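Local coordinates for coenzyme Q-binding protein COQ10 START domain-containing protein (Thermus thermophilus, PDB 2D4R), which is of unknown function but probably binds a lipid or similar hydrophobic ligand, as a putative member of the START domain superfamily, at residues K59-E65 against F78-F84; P2-A6 against T105-E109. All coordinates share one frame; numbering follows the deposited sequence.

How the interactions relate
Both contacts join antiparallel neighbours of one curved sheet, on opposite sides of strand 86-95. Interaction 1 pairs the arms of the hairpin made by strands 58-69 and 74-82, close in sequence; interaction 2 brings the start of the chain to strand 100-109, almost a hundred residues later. Each is partly buried, with W62 and F84 buried in the first and V4, L106 and Y108 in the second, while most of the charged residues lie toward solvent. The chemistry differs: interaction 2 has regular backbone pairing, whereas in interaction 1 the second strand breaks at a corner and side chains of S79 and D83 replace missing backbone partners. The two meet where F84 packs against Y108 and E109, their centres about 14 Å apart.

Interaction 1: K59-E65 against F78-F84; sequences KVRWLEE and FSPEGDF
W62 holds CG between its own backbone N and carbonyl carbon (chi1 71°), raising the indole beside F84, while S79 keeps OG trans to its N (chi1 -179°), which turns the hydroxyl to the carbonyl of L63. The F84 ring comes edge first, CE1 leading, over one face of the six-membered ring of W62; with planes at 83° this is a T-shaped pair. F84 CE1 also meets V60 CG1, 3.6 Å away, an apolar contact in which a branched aliphatic suits the side of the F84 ring. S79 OG donates to L63 O at 2.6 Å, a fitting task for a short hydroxyl, since the next residue, P80, has no N-H to offer. Beyond the corner at P80 and E81, D83 works as a clamp: its N gives a 2.8 Å bond to R61 O, and its OD2 accepts R61 N, also at 2.8 Å, from above the carboxylate plane. G82 passes W62 with their CA atoms 3.8 Å apart, and a CB on G82 would collide with that backbone. At the regular end, E65 and F78 exchange two backbone hydrogen bonds. W62 NE1 reaches E64 OE2, 3.1 Å away in the ring plane, which fixes the indole's rotation and serves a buried carboxylate. On strand 46-55, W51 stacks on W62 and R48 forms a salt bridge with E65; from strand 86-95, Y87 meets the rings of both W62 and F84.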
ATOM      1  N   LYS A  59      -7.086 -14.283  -6.924  1.00 50.96           N
ATOM      2  CA  LYS A  59      -5.927 -13.533  -6.491  1.00 42.47           C
ATOM      3  C   LYS A  59      -5.359 -12.637  -7.588  1.00 34.85           C
ATOM      4  O   LYS A  59      -5.448 -12.931  -8.775  1.00 35.49           O
ATOM      5  CB  LYS A  59      -4.849 -14.486  -5.945  1.00 39.38           C
ATOM      6  CG  LYS A  59      -4.396 -15.590  -6.890  1.00 47.78           C
ATOM      7  CD  LYS A  59      -3.209 -16.384  -6.319  1.00 40.49           C
ATOM      8  CE  LYS A  59      -3.639 -17.515  -5.390  1.00 38.19           C
ATOM      9  NZ  LYS A  59      -4.447 -18.563  -6.092  1.00 41.45           N
ATOM     10  N   VAL A  60      -4.791 -11.519  -7.159  1.00 33.45           N
ATOM     11  CA  VAL A  60      -4.138 -10.583  -8.049  1.00 26.67           C
ATOM     12  C   VAL A  60      -2.685 -10.472  -7.604  1.00 27.11           C
ATOM     13  O   VAL A  60      -2.420 -10.275  -6.427  1.00 30.59           O
ATOM     14  CB  VAL A  60      -4.839  -9.209  -7.986  1.00 28.51           C
ATOM     15  CG1 VAL A  60      -4.100  -8.196  -8.838  1.00 32.36           C
ATOM     16  CG2 VAL A  60      -6.277  -9.349  -8.483  1.00 22.93           C
ATOM     17  N   ARG A  61      -1.754 -10.620  -8.549  1.00 24.86           N
ATOM     18  CA  ARG A  61      -0.331 -10.743  -8.246  1.00 21.50           C
ATOM     19  C   ARG A  61       0.452  -9.656  -8.977  1.00 24.41           C
ATOM     20  O   ARG A  61       0.242  -9.419 -10.163  1.00 25.37           O
ATOM     21  CB  ARG A  61       0.197 -12.110  -8.703  1.00 23.99           C
ATOM     22  CG  ARG A  61      -0.569 -13.299  -8.185  1.00 29.22           C
ATOM     23  CD  ARG A  61      -0.277 -14.539  -9.013  1.00 42.28           C
ATOM     24  NE  ARG A  61      -1.473 -14.998  -9.720  1.00 56.62           N
ATOM     25  CZ  ARG A  61      -2.054 -16.182  -9.531  1.00 61.89           C
ATOM     26  NH1 ARG A  61      -1.546 -17.040  -8.654  1.00 64.83           N
ATOM     27  NH2 ARG A  61      -3.151 -16.502 -10.211  1.00 61.09           N
ATOM     28  N   TRP A  62       1.361  -8.993  -8.274  1.00 22.33           N
ATOM     29  CA  TRP A  62       2.242  -8.062  -8.953  1.00 26.98           C
ATOM     30  C   TRP A  62       3.586  -7.927  -8.254  1.00 31.28           C
ATOM     31  O   TRP A  62       3.734  -8.270  -7.075  1.00 31.78           O
ATOM     32  CB  TRP A  62       1.568  -6.687  -9.099  1.00 15.16           C
ATOM     33  CG  TRP A  62       1.424  -5.917  -7.830  1.00 19.62           C
ATOM     34  CD1 TRP A  62       2.217  -4.878  -7.400  1.00 24.17           C
ATOM     35  CD2 TRP A  62       0.400  -6.075  -6.838  1.00 21.83           C
ATOM     36  NE1 TRP A  62       1.742  -4.378  -6.209  1.00 16.36           N
ATOM     37  CE2 TRP A  62       0.630  -5.090  -5.840  1.00 18.64           C
ATOM     38  CE3 TRP A  62      -0.695  -6.951  -6.692  1.00 14.18           C
ATOM     39  CZ2 TRP A  62      -0.196  -4.953  -4.720  1.00 19.30           C
ATOM     40  CZ3 TRP A  62      -1.516  -6.811  -5.577  1.00 16.29           C
ATOM     41  CH2 TRP A  62      -1.261  -5.815  -4.604  1.00 14.27           C
ATOM     42  N   LEU A  63       4.572  -7.444  -9.001  1.00 30.00           N
ATOM     43  CA  LEU A  63       5.826  -7.030  -8.409  1.00 26.57           C
ATOM     44  C   LEU A  63       5.778  -5.518  -8.249  1.00 26.56           C
ATOM     45  O   LEU A  63       5.166  -4.828  -9.052  1.00 22.78           O
ATOM     46  CB  LEU A  63       6.993  -7.465  -9.298  1.00 28.62           C
ATOM     47  CG  LEU A  63       7.196  -8.992  -9.278  1.00 42.72           C
ATOM     48  CD1 LEU A  63       7.865  -9.467 -10.560  1.00 41.93           C
ATOM     49  CD2 LEU A  63       8.037  -9.381  -8.067  1.00 40.17           C
ATOM     50  N   GLU A  64       6.404  -5.012  -7.192  1.00 26.94           N
ATOM     51  CA  GLU A  64       6.306  -3.600  -6.857  1.00 26.44           C
ATOM     52  C   GLU A  64       7.671  -3.058  -6.490  1.00 25.95           C
ATOM     53  O   GLU A  64       8.404  -3.668  -5.718  1.00 31.66           O
ATOM     54  CB  GLU A  64       5.341  -3.392  -5.687  1.00 23.10           C
ATOM     55  CG  GLU A  64       4.989  -1.931  -5.422  1.00 30.14           C
ATOM     56  CD  GLU A  64       4.007  -1.767  -4.279  1.00 24.79           C
ATOM     57  OE1 GLU A  64       4.428  -1.359  -3.178  1.00 29.36           O
ATOM     58  OE2 GLU A  64       2.814  -2.054  -4.480  1.00 26.97           O
ATOM     59  N   GLU A  65       8.005  -1.909  -7.052  1.00 23.40           N
ATOM     60  CA  GLU A  65       9.222  -1.211  -6.686  1.00 32.03           C
ATOM     61  C   GLU A  65       8.828  -0.004  -5.834  1.00 31.16           C
ATOM     62  O   GLU A  65       8.008   0.824  -6.238  1.00 28.23           O
ATOM     63  CB  GLU A  65       9.992  -0.769  -7.954  1.00 33.83           C
ATOM     64  CG  GLU A  65      10.345  -1.939  -8.922  1.00 44.94           C
ATOM     65  CD  GLU A  65      11.354  -1.585 -10.036  1.00 48.18           C
ATOM     66  OE1 GLU A  65      11.411  -0.416 -10.474  1.00 40.94           O
ATOM     67  OE2 GLU A  65      12.092  -2.491 -10.487  1.00 47.57           O
ATOM     68  N   PHE A  78       5.818   1.745  -7.800  1.00 22.26           N
ATOM     69  CA  PHE A  78       5.376   1.531  -9.171  1.00 28.75           C
ATOM     70  C   PHE A  78       5.527   0.037  -9.446  1.00 27.06           C
ATOM     71  O   PHE A  78       6.486  -0.573  -8.988  1.00 30.55           O
ATOM     72  CB  PHE A  78       6.259   2.382 -10.115  1.00 33.39           C
ATOM     73  CG  PHE A  78       5.984   2.196 -11.601  1.00 39.23           C
ATOM     74  CD1 PHE A  78       5.232   3.137 -12.308  1.00 35.13           C
ATOM     75  CD2 PHE A  78       6.514   1.109 -12.298  1.00 30.87           C
ATOM     76  CE1 PHE A  78       5.014   2.997 -13.687  1.00 36.36           C
ATOM     77  CE2 PHE A  78       6.298   0.966 -13.681  1.00 27.32           C
ATOM     78  CZ  PHE A  78       5.549   1.911 -14.370  1.00 36.71           C
ATOM     79  N   SER A  79       4.576  -0.555 -10.165  1.00 26.96           N
ATOM     80  CA  SER A  79       4.689  -1.957 -10.568  1.00 28.60           C
ATOM     81  C   SER A  79       5.170  -2.061 -12.004  1.00 30.23           C
ATOM     82  O   SER A  79       4.499  -1.596 -12.923  1.00 28.21           O
ATOM     83  CB  SER A  79       3.343  -2.672 -10.462  1.00 24.08           C
ATOM     84  OG  SER A  79       3.505  -4.022 -10.843  1.00 20.83           O
ATOM     85  N   PRO A  80       6.341  -2.680 -12.214  1.00 33.73           N
ATOM     86  CA  PRO A  80       6.925  -2.852 -13.548  1.00 30.40           C
ATOM     87  C   PRO A  80       6.377  -4.104 -14.237  1.00 33.90           C
ATOM     88  O   PRO A  80       6.482  -4.258 -15.459  1.00 32.35           O
ATOM     89  CB  PRO A  80       8.424  -2.971 -13.266  1.00 19.82           C
ATOM     90  CG  PRO A  80       8.567  -2.995 -11.737  1.00 23.32           C
ATOM     91  CD  PRO A  80       7.208  -3.280 -11.188  1.00 24.75           C
ATOM     92  N   GLU A  81       5.822  -5.007 -13.437  1.00 31.42           N
ATOM     93  CA  GLU A  81       5.215  -6.212 -13.975  1.00 34.47           C
ATOM     94  C   GLU A  81       4.223  -6.857 -13.006  1.00 31.74           C
ATOM     95  O   GLU A  81       4.283  -6.654 -11.786  1.00 27.51           O
ATOM     96  CB  GLU A  81       6.298  -7.220 -14.369  1.00 37.70           C
ATOM     97  CG  GLU A  81       6.924  -7.955 -13.204  1.00 40.26           C
ATOM     98  CD  GLU A  81       8.242  -8.647 -13.555  1.00 53.78           C
ATOM     99  OE1 GLU A  81       8.230  -9.872 -13.803  1.00 43.87           O
ATOM    100  OE2 GLU A  81       9.296  -7.969 -13.574  1.00 70.03           O
ATOM    101  N   GLY A  82       3.306  -7.637 -13.568  1.00 25.43           N
ATOM    102  CA  GLY A  82       2.289  -8.268 -12.760  1.00 22.71           C
ATOM    103  C   GLY A  82       0.963  -8.179 -13.459  1.00 24.50           C
ATOM    104  O   GLY A  82       0.912  -8.035 -14.671  1.00 30.47           O
ATOM    105  N   ASP A  83      -0.112  -8.256 -12.691  1.00 28.28           N
ATOM    106  CA  ASP A  83      -1.462  -8.290 -13.250  1.00 31.53           C
ATOM    107  C   ASP A  83      -2.023  -6.915 -13.644  1.00 24.66           C
ATOM    108  O   ASP A  83      -2.897  -6.821 -14.498  1.00 25.95           O
ATOM    109  CB  ASP A  83      -2.416  -8.963 -12.253  1.00 35.87           C
ATOM    110  CG  ASP A  83      -2.156 -10.461 -12.100  1.00 35.99           C
ATOM    111  OD1 ASP A  83      -1.400 -11.039 -12.913  1.00 30.96           O
ATOM    112  OD2 ASP A  83      -2.721 -11.058 -11.161  1.00 32.27           O
ATOM    113  N   PHE A  84      -1.532  -5.861 -13.013  1.00 23.88           N
ATOM    114  CA  PHE A  84      -1.954  -4.506 -13.365  1.00 25.52           C
ATOM    115  C   PHE A  84      -1.132  -3.983 -14.552  1.00 23.69           C
ATOM    116  O   PHE A  84       0.066  -4.258 -14.659  1.00 24.47           O
ATOM    117  CB  PHE A  84      -1.771  -3.554 -12.175  1.00 18.44           C
ATOM    118  CG  PHE A  84      -2.701  -3.823 -11.005  1.00 26.02           C
ATOM    119  CD1 PHE A  84      -2.267  -4.562  -9.903  1.00 27.41           C
ATOM    120  CD2 PHE A  84      -3.997  -3.308 -10.991  1.00 25.89           C
ATOM    121  CE1 PHE A  84      -3.106  -4.785  -8.807  1.00 22.65           C
ATOM    122  CE2 PHE A  84      -4.847  -3.524  -9.893  1.00 26.64           C
ATOM    123  CZ  PHE A  84      -4.404  -4.261  -8.805  1.00 18.58           C
TER

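Interaction 2: P2-A6 against T105-E109; sequences PEVRA and TLTYE
V4 and L106 form a hydrogen-bonded antiparallel pair, V4 N to L106 O and L106 N to V4 O each spanning 2.8 Å, with the strand segments running at 159° to one another. Y108 N extends the pattern to P2 O, at 3.1 Å. Beside that bond P2 CG stands over one face of the Y108 ring, 4.1 Å from its centroid, a CH-pi contact that suits proline's rigid ring with its exposed C-H groups. V4 CG2 approaches Y108 CE2 obliquely at 4.1 Å, and this buried valine and L106 both press on V131 of helix 120-144. Replacing Y108 with an alanine would probably leave P2 without the face it rests on, opening a gap beside V4 and depriving Q124 of its weak hydrogen bond to the hydroxyl. On the outer face, E3 runs extended past T107 and lays OE1 3.4 Å from T105 CG2; threonines and a glutamate suit a side shared with solvent, where R5 turns away to a salt bridge with E7. Pairing of the first strand with the last, beneath a long C-terminal helix bound here through Q124 and Q128, is characteristic of the helix-grip fold of START and Bet v 1-like proteins.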
ATOM      1  N   PRO A   2      -7.467   5.231 -13.605  1.00 44.87           N
ATOM      2  CA  PRO A   2      -8.182   5.813 -12.461  1.00 41.56           C
ATOM      3  C   PRO A   2      -7.358   5.804 -11.172  1.00 43.06           C
ATOM      4  O   PRO A   2      -6.319   5.155 -11.095  1.00 46.54           O
ATOM      5  CB  PRO A   2      -9.450   4.963 -12.354  1.00 31.91           C
ATOM      6  CG  PRO A   2      -9.107   3.680 -13.019  1.00 37.73           C
ATOM      7  CD  PRO A   2      -8.111   4.002 -14.098  1.00 40.72           C
ATOM      8  N   GLU A   3      -7.826   6.537 -10.166  1.00 47.15           N
ATOM      9  CA  GLU A   3      -7.069   6.740  -8.932  1.00 47.73           C
ATOM     10  C   GLU A   3      -7.937   6.581  -7.690  1.00 44.61           C
ATOM     11  O   GLU A   3      -9.133   6.837  -7.720  1.00 51.07           O
ATOM     12  CB  GLU A   3      -6.433   8.131  -8.935  1.00 47.45           C
ATOM     13  CG  GLU A   3      -5.646   8.470  -7.685  1.00 51.91           C
ATOM     14  CD  GLU A   3      -5.640   9.966  -7.393  1.00 55.28           C
ATOM     15  OE1 GLU A   3      -4.585  10.607  -7.596  1.00 49.35           O
ATOM     16  OE2 GLU A   3      -6.689  10.500  -6.960  1.00 54.19           O
ATOM     17  N   VAL A   4      -7.317   6.143  -6.604  1.00 44.73           N
ATOM     18  CA  VAL A   4      -7.962   6.002  -5.302  1.00 41.25           C
ATOM     19  C   VAL A   4      -7.035   6.640  -4.266  1.00 40.00           C
ATOM     20  O   VAL A   4      -5.830   6.704  -4.465  1.00 39.35           O
ATOM     21  CB  VAL A   4      -8.187   4.503  -4.963  1.00 40.89           C
ATOM     22  CG1 VAL A   4      -8.418   4.325  -3.483  1.00 51.87           C
ATOM     23  CG2 VAL A   4      -9.388   3.974  -5.721  1.00 29.93           C
ATOM     24  N   ARG A   5      -7.588   7.137  -3.172  1.00 43.74           N
ATOM     25  CA  ARG A   5      -6.745   7.615  -2.085  1.00 46.52           C
ATOM     26  C   ARG A   5      -7.421   7.416  -0.750  1.00 49.95           C
ATOM     27  O   ARG A   5      -8.616   7.670  -0.603  1.00 48.81           O
ATOM     28  CB  ARG A   5      -6.420   9.088  -2.274  1.00 53.38           C
ATOM     29  CG  ARG A   5      -7.629   9.945  -2.482  1.00 60.26           C
ATOM     30  CD  ARG A   5      -7.994  10.629  -1.193  1.00 70.90           C
ATOM     31  NE  ARG A   5      -6.844  11.307  -0.602  1.00 67.31           N
ATOM     32  CZ  ARG A   5      -6.903  12.001   0.530  1.00 56.20           C
ATOM     33  NH1 ARG A   5      -5.818  12.594   1.014  1.00 36.49           N
ATOM     34  NH2 ARG A   5      -8.059  12.092   1.173  1.00 43.94           N
ATOM     35  N   ALA A   6      -6.646   6.942   0.216  1.00 47.92           N
ATOM     36  CA  ALA A   6      -7.139   6.742   1.561  1.00 44.84           C
ATOM     37  C   ALA A   6      -6.322   7.629   2.485  1.00 47.67           C
ATOM     38  O   ALA A   6      -5.169   7.955   2.186  1.00 44.52           O
ATOM     39  CB  ALA A   6      -6.991   5.286   1.956  1.00 43.42           C
ATOM     40  N   THR A 105      -2.032   7.230  -1.905  1.00 37.63           N
ATOM     41  CA  THR A 105      -2.601   7.548  -3.203  1.00 35.33           C
ATOM     42  C   THR A 105      -2.188   6.470  -4.197  1.00 35.99           C
ATOM     43  O   THR A 105      -0.995   6.149  -4.318  1.00 34.96           O
ATOM     44  CB  THR A 105      -2.062   8.905  -3.693  1.00 41.55           C
ATOM     45  OG1 THR A 105      -2.141   9.851  -2.625  1.00 38.83           O
ATOM     46  CG2 THR A 105      -2.856   9.410  -4.881  1.00 34.84           C
ATOM     47  N   LEU A 106      -3.167   5.932  -4.920  1.00 31.10           N
ATOM     48  CA  LEU A 106      -2.944   4.797  -5.815  1.00 23.15           C
ATOM     49  C   LEU A 106      -3.590   4.986  -7.192  1.00 24.85           C
ATOM     50  O   LEU A 106      -4.814   5.032  -7.324  1.00 21.52           O
ATOM     51  CB  LEU A 106      -3.484   3.520  -5.165  1.00 24.49           C
ATOM     52  CG  LEU A 106      -3.456   2.230  -5.989  1.00 29.64           C
ATOM     53  CD1 LEU A 106      -2.047   1.919  -6.475  1.00 10.80           C
ATOM     54  CD2 LEU A 106      -3.988   1.106  -5.138  1.00 38.08           C
ATOM     55  N   THR A 107      -2.755   5.096  -8.217  1.00 23.33           N
ATOM     56  CA  THR A 107      -3.225   5.074  -9.593  1.00 23.62           C
ATOM     57  C   THR A 107      -3.027   3.675 -10.139  1.00 23.64           C
ATOM     58  O   THR A 107      -1.933   3.126 -10.083  1.00 31.23           O
ATOM     59  CB  THR A 107      -2.431   6.065 -10.463  1.00 32.86           C
ATOM     60  OG1 THR A 107      -2.686   7.393 -10.006  1.00 26.09           O
ATOM     61  CG2 THR A 107      -2.799   5.918 -11.950  1.00 24.06           C
ATOM     62  N   TYR A 108      -4.089   3.089 -10.660  1.00 29.25           N
ATOM     63  CA  TYR A 108      -4.021   1.728 -11.169  1.00 31.37           C
ATOM     64  C   TYR A 108      -4.737   1.638 -12.512  1.00 34.12           C
ATOM     65  O   TYR A 108      -5.638   2.435 -12.811  1.00 34.63           O
ATOM     66  CB  TYR A 108      -4.685   0.764 -10.187  1.00 31.91           C
ATOM     67  CG  TYR A 108      -6.182   0.988 -10.095  1.00 37.15           C
ATOM     68  CD1 TYR A 108      -7.071   0.234 -10.868  1.00 38.01           C
ATOM     69  CD2 TYR A 108      -6.704   2.006  -9.297  1.00 35.92           C
ATOM     70  CE1 TYR A 108      -8.445   0.496 -10.855  1.00 44.02           C
ATOM     71  CE2 TYR A 108      -8.075   2.277  -9.272  1.00 42.43           C
ATOM     72  CZ  TYR A 108      -8.936   1.520 -10.057  1.00 40.47           C
ATOM     73  OH  TYR A 108     -10.274   1.794 -10.045  1.00 34.35           O
ATOM     74  N   GLU A 109      -4.336   0.662 -13.316  1.00 35.29           N
ATOM     75  CA  GLU A 109      -5.090   0.302 -14.503  1.00 30.23           C
ATOM     76  C   GLU A 109      -5.105  -1.204 -14.643  1.00 28.93           C
ATOM     77  O   GLU A 109      -4.061  -1.851 -14.644  1.00 28.17           O
ATOM     78  CB  GLU A 109      -4.490   0.951 -15.751  1.00 40.42           C
ATOM     79  CG  GLU A 109      -4.822   2.439 -15.887  1.00 51.18           C
ATOM     80  CD  GLU A 109      -4.035   3.117 -16.999  1.00 61.12           C
ATOM     81  OE1 GLU A 109      -3.745   4.330 -16.865  1.00 52.88           O
ATOM     82  OE2 GLU A 109      -3.711   2.435 -18.003  1.00 58.53           O
TER